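Local coordinates for DUF5636 domain-containing protein (Legionella pneumophila subsp. pneumophila str. Philadelphia 1, PDB 4RD8) that is of unknown function but folds as an all-helical, single-chain member of the DUF5636 family from a bacterial pathogen, at residues A16-L21 against S171-P176; R160-L165 against T178-L183. The protein carries 3 engineered substitutions. All blocks are in the same frame, centred on the assembly; numbering follows the deposited sequence.

Contact 1. Residues A16-L21 against S171-P176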
ATOM      1  N   ALA A  16      -1.031  -2.105 -19.268  1.00 30.83           N
ATOM      2  CA  ALA A  16      -0.995  -3.304 -18.426  1.00 28.63           C
ATOM      3  C   ALA A  16      -2.324  -4.039 -18.406  1.00 27.36           C
ATOM      4  O   ALA A  16      -2.458  -5.067 -17.738  1.00 25.89           O
ATOM      5  CB  ALA A  16      -0.588  -2.942 -16.996  1.00 27.71           C
ATOM      6  N   LEU A  17      -3.314  -3.517 -19.124  1.00 28.34           N
ATOM      7  CA  LEU A  17      -4.670  -4.060 -19.036  1.00 27.77           C
ATOM      8  C   LEU A  17      -5.113  -4.789 -20.302  1.00 29.15           C
ATOM      9  O   LEU A  17      -4.696  -4.450 -21.416  1.00 30.98           O
ATOM     10  CB  LEU A  17      -5.680  -2.954 -18.707  1.00 28.12           C
ATOM     11  CG  LEU A  17      -5.410  -2.157 -17.426  1.00 27.28           C
ATOM     12  CD1 LEU A  17      -6.496  -1.107 -17.187  1.00 27.96           C
ATOM     13  CD2 LEU A  17      -5.282  -3.066 -16.197  1.00 25.64           C
ATOM     14  N   GLN A  18      -5.967  -5.791 -20.115  1.00 28.76           N
ATOM     15  CA  GLN A  18      -6.607  -6.487 -21.227  1.00 30.57           C
ATOM     16  C   GLN A  18      -8.019  -6.871 -20.805  1.00 30.84           C
ATOM     17  O   GLN A  18      -8.439  -6.547 -19.685  1.00 29.65           O
ATOM     18  CB  GLN A  18      -5.805  -7.733 -21.616  1.00 30.65           C
ATOM     19  CG  GLN A  18      -5.571  -8.709 -20.470  1.00 28.71           C
ATOM     20  CD  GLN A  18      -4.681  -9.874 -20.864  1.00 28.91           C
ATOM     21  OE1 GLN A  18      -4.433 -10.102 -22.047  1.00 30.79           O
ATOM     22  NE2 GLN A  18      -4.191 -10.611 -19.871  1.00 27.28           N
ATOM     23  N   GLY A  19      -8.740  -7.556 -21.692  1.00 32.90           N
ATOM     24  CA  GLY A  19     -10.066  -8.065 -21.377  1.00 33.98           C
ATOM     25  C   GLY A  19     -11.066  -7.023 -20.886  1.00 34.26           C
ATOM     26  O   GLY A  19     -11.179  -5.943 -21.469  1.00 36.43           O
ATOM     27  N   GLU A  20     -11.793  -7.350 -19.821  1.00 33.97           N
ATOM     28  CA  GLU A  20     -12.815  -6.453 -19.280  1.00 41.80           C
ATOM     29  C   GLU A  20     -12.217  -5.205 -18.630  1.00 40.36           C
ATOM     30  O   GLU A  20     -12.796  -4.116 -18.725  1.00 34.63           O
ATOM     31  CB  GLU A  20     -13.712  -7.201 -18.278  1.00 39.36           C
ATOM     32  CG  GLU A  20     -14.897  -6.395 -17.718  1.00 43.92           C
ATOM     33  CD  GLU A  20     -14.527  -5.506 -16.529  1.00 39.87           C
ATOM     34  OE1 GLU A  20     -15.203  -4.471 -16.328  1.00 45.29           O
ATOM     35  OE2 GLU A  20     -13.576  -5.838 -15.790  1.00 33.22           O
ATOM     36  N   LEU A  21     -11.079  -5.358 -17.954  1.00 30.55           N
ATOM     37  CA  LEU A  21     -10.492  -4.228 -17.241  1.00 29.26           C
ATOM     38  C   LEU A  21     -10.056  -3.138 -18.213  1.00 29.89           C
ATOM     39  O   LEU A  21     -10.158  -1.952 -17.904  1.00 30.05           O
ATOM     40  CB  LEU A  21      -9.330  -4.658 -16.340  1.00 28.26           C
ATOM     41  CG  LEU A  21      -9.704  -5.374 -15.037  1.00 26.89           C
ATOM     42  CD1 LEU A  21      -8.455  -5.647 -14.199  1.00 25.28           C
ATOM     43  CD2 LEU A  21     -10.746  -4.569 -14.243  1.00 27.85           C
ATOM     44  N   SER A 171      -2.793  -8.034 -16.067  1.00 22.10           N
ATOM     45  CA  SER A 171      -1.456  -8.525 -16.405  1.00 24.96           C
ATOM     46  C   SER A 171      -1.316  -8.774 -17.903  1.00 25.79           C
ATOM     47  O   SER A 171      -0.984  -9.881 -18.314  1.00 24.05           O
ATOM     48  CB  SER A 171      -1.132  -9.811 -15.623  1.00 27.51           C
ATOM     49  OG  SER A 171      -0.942  -9.523 -14.240  1.00 34.63           O
ATOM     50  N   ASN A 172      -1.577  -7.741 -18.709  1.00 25.29           N
ATOM     51  CA  ASN A 172      -1.405  -7.799 -20.161  1.00 28.70           C
ATOM     52  C   ASN A 172       0.005  -8.288 -20.503  1.00 26.10           C
ATOM     53  O   ASN A 172       0.987  -7.661 -20.110  1.00 29.72           O
ATOM     54  CB  ASN A 172      -1.628  -6.396 -20.747  1.00 25.04           C
ATOM     55  CG  ASN A 172      -1.698  -6.385 -22.255  1.00 33.32           C
ATOM     56  OD1 ASN A 172      -0.983  -7.126 -22.935  1.00 34.98           O
ATOM     57  ND2 ASN A 172      -2.561  -5.527 -22.795  1.00 37.43           N
ATOM     58  N   PRO A 173       0.113  -9.426 -21.210  1.00 27.69           N
ATOM     59  CA  PRO A 173       1.423 -10.044 -21.445  1.00 29.65           C
ATOM     60  C   PRO A 173       2.272  -9.331 -22.492  1.00 35.97           C
ATOM     61  O   PRO A 173       3.414  -9.741 -22.727  1.00 36.35           O
ATOM     62  CB  PRO A 173       1.061 -11.441 -21.954  1.00 33.60           C
ATOM     63  CG  PRO A 173      -0.275 -11.247 -22.634  1.00 33.67           C
ATOM     64  CD  PRO A 173      -0.987 -10.247 -21.752  1.00 28.09           C
ATOM     65  N   ASN A 174       1.723  -8.303 -23.131  1.00 33.93           N
ATOM     66  CA  ASN A 174       2.476  -7.561 -24.138  1.00 37.92           C
ATOM     67  C   ASN A 174       3.373  -6.496 -23.521  1.00 35.09           C
ATOM     68  O   ASN A 174       4.235  -5.932 -24.191  1.00 39.62           O
ATOM     69  CB  ASN A 174       1.534  -6.926 -25.158  1.00 45.38           C
ATOM     70  CG  ASN A 174       0.737  -7.956 -25.924  1.00 36.34           C
ATOM     71  OD1 ASN A 174       1.247  -8.594 -26.841  1.00 38.91           O
ATOM     72  ND2 ASN A 174      -0.520  -8.132 -25.541  1.00 34.51           N
ATOM     73  N   TYR A 175       3.157  -6.252 -22.236  1.00 32.02           N
ATOM     74  CA  TYR A 175       3.809  -5.185 -21.496  1.00 32.09           C
ATOM     75  C   TYR A 175       4.568  -5.840 -20.349  1.00 34.14           C
ATOM     76  O   TYR A 175       4.046  -6.734 -19.693  1.00 32.46           O
ATOM     77  CB  TYR A 175       2.737  -4.236 -20.946  1.00 32.89           C
ATOM     78  CG  TYR A 175       3.245  -2.887 -20.495  1.00 32.62           C
ATOM     79  CD1 TYR A 175       4.029  -2.109 -21.327  1.00 41.44           C
ATOM     80  CD2 TYR A 175       2.911  -2.382 -19.245  1.00 27.78           C
ATOM     81  CE1 TYR A 175       4.489  -0.874 -20.920  1.00 47.09           C
ATOM     82  CE2 TYR A 175       3.367  -1.141 -18.832  1.00 34.67           C
ATOM     83  CZ  TYR A 175       4.152  -0.396 -19.673  1.00 43.43           C
ATOM     84  OH  TYR A 175       4.608   0.836 -19.273  1.00 48.06           O
ATOM     85  N   PRO A 176       5.811  -5.403 -20.106  1.00 38.06           N
ATOM     86  CA  PRO A 176       6.600  -6.078 -19.068  1.00 33.54           C
ATOM     87  C   PRO A 176       6.129  -5.835 -17.638  1.00 33.60           C
ATOM     88  O   PRO A 176       6.588  -6.538 -16.739  1.00 32.61           O
ATOM     89  CB  PRO A 176       8.023  -5.523 -19.279  1.00 45.36           C
ATOM     90  CG  PRO A 176       7.854  -4.293 -20.121  1.00 45.99           C
ATOM     91  CD  PRO A 176       6.633  -4.521 -20.952  1.00 41.03           C
TER
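N172 grips the N-terminal segment A16-L21 with two hydrogen bonds, one from its backbone and one from its side chain. N172 N donates to A16 O over 3.0 Å and almost straight (171°), while N172 ND2 reaches L17 O at 2.8 Å; both donors stand well above the carbonyl planes. CG of N172 is anti to the backbone N (chi1 -171°), and the turn of the amide about the next bond then points ND2 at L17 O. Asparagine suits the place because its two amide atoms do different work: while ND2 bonds across, N172 OD1 accepts from N174 N at 3.0 Å, an Asx turn, and from N174 ND2 at 2.8 Å on an in-plane lone pair. Three bonds thus fix the rotation of the amide, and the type I turn N172-Y175 is braced from within.

Beyond these bonds the segments meet mostly by packing. Q18 crosses P173 at about a right angle, Q18 OE1 lying 3.5 Å from P173 CD, while Q18 NE2 donates to Q168 O. A16, small enough to sit close to an aromatic ring, sets CB 4.2 Å from Y175 CD2; the Y175 hydroxyl bonds R15.

L17 points away from the loop and packs on F27 and I28 of helix 25-38 and on C179 of helix 179-184.

Contact 2. Residues R160-L165 against T178-L183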
ATOM      1  N   ARG A 160     -13.125  -2.740  -5.534  1.00 18.19           N
ATOM      2  CA  ARG A 160     -13.122  -1.988  -6.794  1.00 21.94           C
ATOM      3  C   ARG A 160     -11.737  -1.791  -7.403  1.00 19.09           C
ATOM      4  O   ARG A 160     -11.612  -1.520  -8.600  1.00 20.43           O
ATOM      5  CB  ARG A 160     -13.778  -0.623  -6.608  1.00 20.31           C
ATOM      6  CG  ARG A 160     -15.273  -0.688  -6.419  1.00 23.90           C
ATOM      7  CD  ARG A 160     -15.860   0.699  -6.443  1.00 27.56           C
ATOM      8  NE  ARG A 160     -17.277   0.680  -6.093  1.00 36.86           N
ATOM      9  CZ  ARG A 160     -18.179   1.525  -6.583  1.00 48.71           C
ATOM     10  NH1 ARG A 160     -17.817   2.452  -7.457  1.00 49.18           N
ATOM     11  NH2 ARG A 160     -19.446   1.436  -6.198  1.00 49.22           N
ATOM     12  N   ILE A 161     -10.705  -1.876  -6.573  1.00 17.31           N
ATOM     13  CA  ILE A 161      -9.349  -1.626  -7.053  1.00 17.66           C
ATOM     14  C   ILE A 161      -8.365  -2.764  -6.756  1.00 18.11           C
ATOM     15  O   ILE A 161      -7.874  -3.438  -7.673  1.00 17.47           O
ATOM     16  CB  ILE A 161      -8.785  -0.292  -6.499  1.00 18.51           C
ATOM     17  CG1 ILE A 161      -9.787   0.860  -6.718  1.00 19.33           C
ATOM     18  CG2 ILE A 161      -7.480   0.038  -7.186  1.00 18.95           C
ATOM     19  CD1 ILE A 161      -9.486   2.100  -5.859  1.00 20.23           C
ATOM     20  N   TYR A 162      -8.074  -2.977  -5.479  1.00 17.50           N
ATOM     21  CA  TYR A 162      -7.044  -3.940  -5.071  1.00 16.63           C
ATOM     22  C   TYR A 162      -7.240  -5.345  -5.638  1.00 17.93           C
ATOM     23  O   TYR A 162      -6.328  -5.914  -6.224  1.00 17.41           O
ATOM     24  CB  TYR A 162      -6.979  -4.003  -3.551  1.00 16.90           C
ATOM     25  CG  TYR A 162      -5.908  -4.921  -2.984  1.00 16.60           C
ATOM     26  CD1 TYR A 162      -4.593  -4.489  -2.852  1.00 17.88           C
ATOM     27  CD2 TYR A 162      -6.223  -6.187  -2.540  1.00 16.08           C
ATOM     28  CE1 TYR A 162      -3.615  -5.316  -2.295  1.00 14.64           C
ATOM     29  CE2 TYR A 162      -5.250  -7.030  -1.989  1.00 18.11           C
ATOM     30  CZ  TYR A 162      -3.945  -6.578  -1.872  1.00 16.20           C
ATOM     31  OH  TYR A 162      -2.994  -7.417  -1.315  1.00 18.13           O
ATOM     32  N   LYS A 163      -8.428  -5.915  -5.470  1.00 15.57           N
ATOM     33  CA  LYS A 163      -8.663  -7.282  -5.943  1.00 17.04           C
ATOM     34  C   LYS A 163      -8.447  -7.421  -7.427  1.00 18.57           C
ATOM     35  O   LYS A 163      -8.005  -8.468  -7.892  1.00 18.88           O
ATOM     36  CB  LYS A 163     -10.070  -7.782  -5.578  1.00 16.61           C
ATOM     37  CG  LYS A 163     -10.300  -7.969  -4.076  1.00 17.43           C
ATOM     38  CD  LYS A 163     -11.702  -8.539  -3.832  1.00 20.04           C
ATOM     39  CE  LYS A 163     -11.950  -8.853  -2.378  1.00 22.35           C
ATOM     40  NZ  LYS A 163     -13.340  -9.379  -2.203  1.00 26.68           N
ATOM     41  N   LYS A 164      -8.747  -6.366  -8.174  1.00 15.81           N
ATOM     42  CA  LYS A 164      -8.622  -6.437  -9.617  1.00 16.27           C
ATOM     43  C   LYS A 164      -7.172  -6.457 -10.053  1.00 18.37           C
ATOM     44  O   LYS A 164      -6.876  -6.882 -11.169  1.00 18.83           O
ATOM     45  CB  LYS A 164      -9.430  -5.316 -10.302  1.00 19.88           C
ATOM     46  CG  LYS A 164     -10.901  -5.363  -9.891  1.00 22.82           C
ATOM     47  CD  LYS A 164     -11.822  -4.478 -10.734  1.00 25.93           C
ATOM     48  CE  LYS A 164     -13.260  -4.584 -10.228  1.00 27.88           C
ATOM     49  NZ  LYS A 164     -14.253  -3.822 -11.053  1.00 34.14           N
ATOM     50  N   LEU A 165      -6.275  -6.042  -9.163  1.00 18.62           N
ATOM     51  CA  LEU A 165      -4.839  -6.101  -9.436  1.00 17.95           C
ATOM     52  C   LEU A 165      -4.333  -7.538  -9.465  1.00 20.77           C
ATOM     53  O   LEU A 165      -3.249  -7.814  -9.985  1.00 23.00           O
ATOM     54  CB  LEU A 165      -4.035  -5.283  -8.416  1.00 18.32           C
ATOM     55  CG  LEU A 165      -4.347  -3.788  -8.377  1.00 21.72           C
ATOM     56  CD1 LEU A 165      -3.493  -3.097  -7.294  1.00 22.08           C
ATOM     57  CD2 LEU A 165      -4.111  -3.145  -9.749  1.00 22.09           C
ATOM     58  N   THR A 178       2.914  -5.384 -14.766  1.00 22.35           N
ATOM     59  CA  THR A 178       1.506  -5.583 -14.434  1.00 21.42           C
ATOM     60  C   THR A 178       0.958  -4.284 -13.865  1.00 27.78           C
ATOM     61  O   THR A 178       1.725  -3.374 -13.545  1.00 25.08           O
ATOM     62  CB  THR A 178       1.309  -6.694 -13.388  1.00 26.71           C
ATOM     63  OG1 THR A 178       1.939  -6.313 -12.155  1.00 25.24           O
ATOM     64  CG2 THR A 178       1.915  -8.003 -13.877  1.00 30.75           C
ATOM     65  N   CYS A 179      -0.364  -4.187 -13.744  1.00 20.30           N
ATOM     66  CA  CYS A 179      -0.964  -3.004 -13.140  1.00 20.69           C
ATOM     67  C   CYS A 179      -0.494  -2.865 -11.688  1.00 19.84           C
ATOM     68  O   CYS A 179      -0.282  -1.751 -11.195  1.00 21.86           O
ATOM     69  CB  CYS A 179      -2.491  -3.090 -13.198  1.00 23.10           C
ATOM     70  SG  CYS A 179      -3.348  -1.499 -12.954  1.00 27.01           S
ATOM     71  N   TRP A 180      -0.345  -3.996 -11.009  1.00 20.18           N
ATOM     72  CA  TRP A 180       0.250  -4.002  -9.674  1.00 21.14           C
ATOM     73  C   TRP A 180       1.609  -3.295  -9.719  1.00 22.60           C
ATOM     74  O   TRP A 180       1.851  -2.369  -8.947  1.00 21.75           O
ATOM     75  CB  TRP A 180       0.399  -5.436  -9.178  1.00 21.55           C
ATOM     76  CG  TRP A 180       1.227  -5.599  -7.931  1.00 23.96           C
ATOM     77  CD1 TRP A 180       2.595  -5.637  -7.847  1.00 28.08           C
ATOM     78  CD2 TRP A 180       0.737  -5.799  -6.601  1.00 25.30           C
ATOM     79  NE1 TRP A 180       2.980  -5.822  -6.543  1.00 28.78           N
ATOM     80  CE2 TRP A 180       1.861  -5.928  -5.756  1.00 28.93           C
ATOM     81  CE3 TRP A 180      -0.543  -5.871  -6.042  1.00 24.16           C
ATOM     82  CZ2 TRP A 180       1.742  -6.127  -4.375  1.00 29.89           C
ATOM     83  CZ3 TRP A 180      -0.662  -6.070  -4.674  1.00 26.48           C
ATOM     84  CH2 TRP A 180       0.475  -6.197  -3.856  1.00 33.81           C
ATOM     85  N   ASP A 181       2.483  -3.727 -10.624  1.00 24.14           N
ATOM     86  CA  ASP A 181       3.782  -3.075 -10.818  1.00 25.23           C
ATOM     87  C   ASP A 181       3.684  -1.563 -11.064  1.00 25.31           C
ATOM     88  O   ASP A 181       4.399  -0.771 -10.443  1.00 25.15           O
ATOM     89  CB  ASP A 181       4.517  -3.686 -12.012  1.00 26.38           C
ATOM     90  CG  ASP A 181       4.934  -5.130 -11.786  1.00 29.40           C
ATOM     91  OD1 ASP A 181       4.930  -5.601 -10.625  1.00 30.49           O
ATOM     92  OD2 ASP A 181       5.301  -5.790 -12.788  1.00 27.70           O
ATOM     93  N   VAL A 182       2.825  -1.168 -12.000  1.00 23.77           N
ATOM     94  CA  VAL A 182       2.755   0.233 -12.432  1.00 23.62           C
ATOM     95  C   VAL A 182       2.306   1.154 -11.304  1.00 21.03           C
ATOM     96  O   VAL A 182       2.725   2.329 -11.224  1.00 22.99           O
ATOM     97  CB  VAL A 182       1.835   0.387 -13.669  1.00 27.66           C
ATOM     98  CG1 VAL A 182       1.569   1.841 -13.979  1.00 36.46           C
ATOM     99  CG2 VAL A 182       2.475  -0.284 -14.874  1.00 27.67           C
ATOM    100  N   LEU A 183       1.475   0.620 -10.414  1.00 19.60           N
ATOM    101  CA  LEU A 183       0.933   1.413  -9.319  1.00 24.57           C
ATOM    102  C   LEU A 183       1.826   1.437  -8.088  1.00 21.68           C
ATOM    103  O   LEU A 183       2.112   2.506  -7.559  1.00 25.05           O
ATOM    104  CB  LEU A 183      -0.457   0.915  -8.919  1.00 24.78           C
ATOM    105  CG  LEU A 183      -1.522   1.142  -9.993  1.00 22.89           C
ATOM    106  CD1 LEU A 183      -2.894   0.802  -9.432  1.00 26.80           C
ATOM    107  CD2 LEU A 183      -1.475   2.576 -10.519  1.00 25.09           C
TER
HETATM  108  O   HOH W   1      -1.658  -6.440 -11.722  1.00 21.83           O
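L165 holds CG anti to its carbonyl carbon (chi1 -61°) and meets helix 179-184 with its branched end, while Y162 and W180 both carry CG anti to the backbone N (chi1 -178° and 169°), and their side chains lie side by side, pointing the same way. The rings meet where Y162 CE1 comes 3.9 Å from W180 CZ3, at the edge of the indole and near its plane. Leucine suits the middle of the contact because its two methyls spread over several partners. L165 CD2 touches C179 SG at 3.7 Å and L183 CD1, one helical turn further on, at 4.1 Å; L165 CD1 lies 4.2 Å from W180 CE3.

The backbones are joined through water 1, which donates to L165 O (2.7 Å) and accepts from W180 N (2.9 Å), a first-turn amide of the helix. T178 caps that helix: in a capping box, D181 N donates to T178 OG1 at 3.1 Å and T178 N to D181 OD2.

Both aromatic side chains also anchor their polar ends, Y162 OH on F114 O and W180 NE1 on D185. Around the pair, V110 of helix 103-111 touches both side chains, and W135 of helix 130-144 packs against Y162 and L165.

Overall arrangement
Contact 2 is a buried contact of the end of helix 157-162 and the residues just after it with helix 179-184, its centre about 11 Å from that of the chain. Contact 1 is partly buried, its centre about 21 Å from the chain's, where the N-terminal segment meets a loop. Their chemistry follows: direct hydrogen bonds to backbone carbonyls hold the outer contact, while aliphatic, sulfur and aromatic packing with one bridging water makes the inner one. The loop of contact 1 belongs to the connection between the two helices of contact 2, so the segments alternate along the chain. The contacts, centres about 11 Å apart, also touch: A16 CB lies 3.5 Å from C179 N, and L21 CD1 packs on K164 O.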